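Side-chain contacts in ribonucleoside-diphosphate reductase subunit beta (PDB 4N83), which serves as the metal-binding small subunit of a ribonucleotide reductase, which probably converts ribonucleoside diphosphates to deoxyribonucleotides for DNA synthesis: residues T67-S72 against F95-H100; G61-D66 against K102-I107. All blocks are in the same frame, centred on the assembly; numbering follows the deposited sequence.

How the contacts relate
Both contacts are buried and join the same two antiparallel helices, 49-78 and 84-111, at successive levels of a ferritin-like bundle; all the touching residues are covered. Contact 1 has the closer local axes, 7.9 Å against 9.6 Å in contact 2, where a tyrosine ring lies between the helices. Their chemistry differs accordingly. Residues 67-72 and 95-100 meet by van der Waals packing beside a glutamate bridging two manganese ions, whereas 61-66 and 102-107 share a hydrogen bond from a tyrosine to a metal-bound aspartate. The two meet at one manganese, where Glu97 OE1 lies 3.1 Å from Asp66 OD1. Both also border the second subunit.

Contact 1. Residues T67-S72 against F95-H100. With MN (manganese (II) ion), chain J; MN (manganese (II) ion), chain I.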
# COMPACT_ATOMS: atom_id res chain seq x y z
N THR A 67 11.98 6.00 3.19
CA THR A 67 10.96 6.90 3.73
C THR A 67 10.49 7.86 2.64
O THR A 67 9.30 8.14 2.52
CB THR A 67 11.50 7.73 4.92
OG1 THR A 67 12.12 6.86 5.87
CG2 THR A 67 10.37 8.50 5.60
N LEU A 68 11.44 8.37 1.87
CA LEU A 68 11.16 9.25 0.73
C LEU A 68 10.21 8.59 -0.27
O LEU A 68 9.30 9.24 -0.79
CB LEU A 68 12.46 9.64 0.03
CG LEU A 68 12.37 10.47 -1.25
CD1 LEU A 68 11.76 11.84 -0.96
CD2 LEU A 68 13.74 10.61 -1.89
N GLN A 69 10.43 7.31 -0.54
CA GLN A 69 9.63 6.57 -1.52
C GLN A 69 8.22 6.26 -1.02
O GLN A 69 7.25 6.43 -1.76
CB GLN A 69 10.34 5.27 -1.91
CG GLN A 69 11.57 5.47 -2.79
CD GLN A 69 11.23 5.83 -4.22
OE1 GLN A 69 11.25 4.99 -5.11
NE2 GLN A 69 10.91 7.10 -4.45
N SER A 70 8.11 5.81 0.23
CA SER A 70 6.82 5.40 0.79
C SER A 70 5.82 6.55 0.92
O SER A 70 4.63 6.38 0.66
CB SER A 70 7.01 4.72 2.16
OG SER A 70 7.52 5.63 3.12
N GLU A 71 6.31 7.72 1.32
CA GLU A 71 5.44 8.86 1.62
C GLU A 71 5.06 9.66 0.36
O GLU A 71 3.88 9.85 0.09
CB GLU A 71 6.11 9.76 2.66
CG GLU A 71 6.36 9.06 4.00
CD GLU A 71 7.08 9.93 5.01
OE1 GLU A 71 7.43 11.08 4.69
OE2 GLU A 71 7.31 9.45 6.15
N SER A 72 6.07 10.11 -0.39
CA SER A 72 5.85 10.98 -1.56
C SER A 72 6.24 10.37 -2.91
O SER A 72 5.70 10.76 -3.94
CB SER A 72 6.61 12.30 -1.37
OG SER A 72 8.01 12.12 -1.52
N PHE A 95 3.20 0.32 -0.10
CA PHE A 95 3.18 -0.39 1.18
C PHE A 95 4.51 -1.09 1.46
O PHE A 95 5.05 -0.99 2.56
CB PHE A 95 2.02 -1.40 1.23
CG PHE A 95 2.20 -2.47 2.28
CD1 PHE A 95 2.33 -2.13 3.62
CD2 PHE A 95 2.23 -3.81 1.92
CE1 PHE A 95 2.50 -3.11 4.58
CE2 PHE A 95 2.39 -4.79 2.88
CZ PHE A 95 2.53 -4.44 4.21
N MET A 96 5.04 -1.79 0.46
CA MET A 96 6.32 -2.49 0.61
C MET A 96 7.48 -1.52 0.82
O MET A 96 8.46 -1.87 1.48
CB MET A 96 6.60 -3.40 -0.60
CG MET A 96 5.68 -4.61 -0.71
SD MET A 96 5.49 -5.57 0.81
CE MET A 96 7.20 -5.89 1.23
N GLU A 97 7.38 -0.30 0.28
CA GLU A 97 8.39 0.73 0.52
C GLU A 97 8.40 1.15 1.99
O GLU A 97 9.46 1.50 2.53
CB GLU A 97 8.16 1.95 -0.38
CG GLU A 97 8.26 1.69 -1.88
CD GLU A 97 9.67 1.40 -2.37
OE1 GLU A 97 10.60 1.26 -1.54
OE2 GLU A 97 9.86 1.31 -3.60
N SER A 98 7.24 1.13 2.64
CA SER A 98 7.14 1.39 4.08
C SER A 98 7.72 0.23 4.91
O SER A 98 8.31 0.46 5.96
CB SER A 98 5.69 1.66 4.51
OG SER A 98 5.35 3.03 4.36
N VAL A 99 7.54 -1.00 4.42
CA VAL A 99 8.12 -2.17 5.08
C VAL A 99 9.64 -2.11 5.02
O VAL A 99 10.32 -2.46 5.98
CB VAL A 99 7.62 -3.49 4.44
CG1 VAL A 99 8.36 -4.69 5.03
CG2 VAL A 99 6.12 -3.65 4.63
N HIS A 100 10.17 -1.66 3.88
CA HIS A 100 11.61 -1.46 3.72
C HIS A 100 12.13 -0.41 4.70
O HIS A 100 13.18 -0.58 5.31
CB HIS A 100 11.96 -1.04 2.28
CG HIS A 100 11.55 -2.04 1.24
ND1 HIS A 100 11.53 -1.73 -0.10
CD2 HIS A 100 11.14 -3.32 1.34
CE1 HIS A 100 11.12 -2.79 -0.78
NE2 HIS A 100 10.88 -3.77 0.07
MN MN J . 12.71 0.63 -1.37
MN MN I . 10.61 0.96 -5.59
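Ser70, which packs on Glu97, is one of two donors gripping Thr67 O: Ser70 OG lies 3.1 Å and Glu71 N 3.2 Å from that carbonyl oxygen, both on the same face of its plane. The contact belongs to the ferritin-like bundle of the small chain, where helices 49-78 and 84-111 run antiparallel, their local axes at 148° and 7.9 Å apart. With OG set between the backbone N and the carbonyl carbon (chi1 65°), the serine hydroxyl turns back to its own helix and CB is left facing across. Ser70 CB lies 3.9 Å from Glu97 CB and also meets Ser98 OG, while Gln69 CB flanks the glutamate nearer its carboxylate, 4.0 Å from Glu97 CD. Between these two segments the contacts are of van der Waals kind; Ser98 OG, for one, is hydrogen-bonded to Asn91 of the second subunit.

Past this packing, Glu97 bends at chi2 (-71°), which carries its carboxylate out between the two manganese ions. Each oxygen takes one ion, fixing the rotation of the carboxylate. Asp66, Glu157 and Glu191 also bind the ion held by OE1; Glu157 and Glu191 belong to the site of the other ion as well, together with His194. His100, listed among the first ion's residues, turns ND1 toward that manganese, which lies in the ring plane, but at 2.9 Å the approach is long for a metal bond. Its NE2 is hydrogen-bonded to Asp190, a second-shell hold. Over the centre of one face of the His100 ring sits Met96 O, 3.0 Å above the plane.

Contact 2. Residues G61-D66 against K102-I107; sequences GLTLLD and KSYSSI. With MN (manganese (II) ion), chain J.
This is a buried tyrosine-to-metal-ligand contact in the ferritin-like bundle, made where helix 84-111 lays Tyr104 against helix 49-78 beside the dimanganese site. One hydrogen bond spans the gap: Tyr104 OH donates to Asp66 OD2 at 2.7 Å, meeting that oxygen nearly along its C-O axis. OD2 stands at the ring edge, in its plane, although the carboxylate as a whole is turned 36° from the ring. The other oxygen, Asp66 OD1, binds manganese at 2.1 Å, so the aspartate links phenol and metal through its two oxygens. Tyr104 is the predicted active-site residue, consistent with the radical-bearing tyrosine of class Ia and Ib small subunits.

Two more side chains of helix 49-78 pack against the ring. Leu62 CB approaches obliquely, 3.9 Å from Tyr104 CZ, the two side chains crossing at about a right angle. Thr63 passes the ring's other end in the opposite direction, with OG1 3.2 Å from Tyr104 CD2; its hydroxyl, beside the backbone N (chi1 -46°), is hydrogen-bonded to Phe59 O of its own helix. The tyrosine CG lies anti to the carbonyl carbon (chi1 -58°), which carries the ring on toward helix 49-78, whose local axis is 9.6 Å away. Around this pair, Tyr104 also touches Ile184 of helix 178-206, Leu64 packs on helix 128-143, and Thr63 reaches Ile8 of the second subunit.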
# COMPACT_ATOMS: atom_id res chain seq x y z
N GLY A 61 21.15 5.84 6.19
CA GLY A 61 21.13 6.64 4.97
C GLY A 61 20.11 6.14 3.97
O GLY A 61 19.44 6.94 3.30
N LEU A 62 19.99 4.82 3.86
CA LEU A 62 18.99 4.19 3.00
C LEU A 62 17.58 4.35 3.59
O LEU A 62 16.61 4.48 2.84
CB LEU A 62 19.30 2.71 2.81
CG LEU A 62 20.64 2.37 2.14
CD1 LEU A 62 20.94 0.88 2.31
CD2 LEU A 62 20.63 2.76 0.67
N THR A 63 17.48 4.33 4.92
CA THR A 63 16.21 4.55 5.62
C THR A 63 15.56 5.87 5.20
O THR A 63 14.34 5.96 5.09
CB THR A 63 16.40 4.56 7.15
OG1 THR A 63 17.23 3.46 7.55
CG2 THR A 63 15.06 4.46 7.87
N LEU A 64 16.39 6.88 4.97
CA LEU A 64 15.92 8.19 4.51
C LEU A 64 15.25 8.08 3.14
O LEU A 64 14.25 8.75 2.88
CB LEU A 64 17.10 9.17 4.43
CG LEU A 64 16.77 10.65 4.19
CD1 LEU A 64 16.16 11.27 5.44
CD2 LEU A 64 18.01 11.41 3.77
N LEU A 65 15.80 7.23 2.27
CA LEU A 65 15.33 7.10 0.90
C LEU A 65 14.16 6.11 0.74
O LEU A 65 13.39 6.22 -0.21
CB LEU A 65 16.48 6.70 -0.02
CG LEU A 65 17.67 7.66 -0.03
CD1 LEU A 65 18.86 7.03 -0.75
CD2 LEU A 65 17.30 8.99 -0.68
N ASP A 66 14.05 5.14 1.65
CA ASP A 66 12.87 4.27 1.71
C ASP A 66 11.68 5.01 2.35
O ASP A 66 10.53 4.67 2.09
CB ASP A 66 13.16 2.96 2.45
CG ASP A 66 13.62 1.84 1.52
OD1 ASP A 66 12.90 1.54 0.54
OD2 ASP A 66 14.68 1.25 1.78
N LYS A 102 10.72 0.45 7.59
CA LYS A 102 10.61 -0.09 8.94
C LYS A 102 11.69 -1.12 9.25
O LYS A 102 12.27 -1.10 10.34
CB LYS A 102 9.22 -0.71 9.17
CG LYS A 102 9.07 -1.40 10.52
CD LYS A 102 7.65 -1.86 10.78
CE LYS A 102 7.59 -2.83 11.95
NZ LYS A 102 8.11 -2.25 13.21
N SER A 103 11.97 -2.00 8.29
CA SER A 103 12.92 -3.11 8.49
C SER A 103 14.26 -2.67 9.07
O SER A 103 14.88 -3.41 9.85
CB SER A 103 13.14 -3.86 7.17
OG SER A 103 13.55 -2.99 6.14
N TYR A 104 14.72 -1.47 8.71
CA TYR A 104 15.96 -0.91 9.24
C TYR A 104 15.88 -0.69 10.75
O TYR A 104 16.86 -0.93 11.47
CB TYR A 104 16.31 0.41 8.56
CG TYR A 104 16.46 0.32 7.06
CD1 TYR A 104 17.43 -0.50 6.48
CD2 TYR A 104 15.65 1.07 6.21
CE1 TYR A 104 17.57 -0.58 5.10
CE2 TYR A 104 15.79 1.00 4.83
CZ TYR A 104 16.75 0.17 4.28
OH TYR A 104 16.89 0.10 2.92
N SER A 105 14.73 -0.23 11.23
CA SER A 105 14.52 0.02 12.66
C SER A 105 14.63 -1.26 13.49
O SER A 105 15.09 -1.22 14.63
CB SER A 105 13.15 0.69 12.90
OG SER A 105 13.03 1.89 12.16
N SER A 106 14.20 -2.39 12.91
CA SER A 106 14.32 -3.69 13.57
C SER A 106 15.78 -4.15 13.66
O SER A 106 16.16 -4.83 14.62
CB SER A 106 13.51 -4.74 12.82
OG SER A 106 12.14 -4.38 12.77
N ILE A 107 16.58 -3.79 12.67
CA ILE A 107 18.02 -4.08 12.68
C ILE A 107 18.70 -3.29 13.79
O ILE A 107 19.50 -3.84 14.54
CB ILE A 107 18.69 -3.73 11.33
CG1 ILE A 107 18.15 -4.64 10.21
CG2 ILE A 107 20.21 -3.86 11.43
CD1 ILE A 107 18.48 -4.15 8.82
MN MN J . 12.71 0.63 -1.37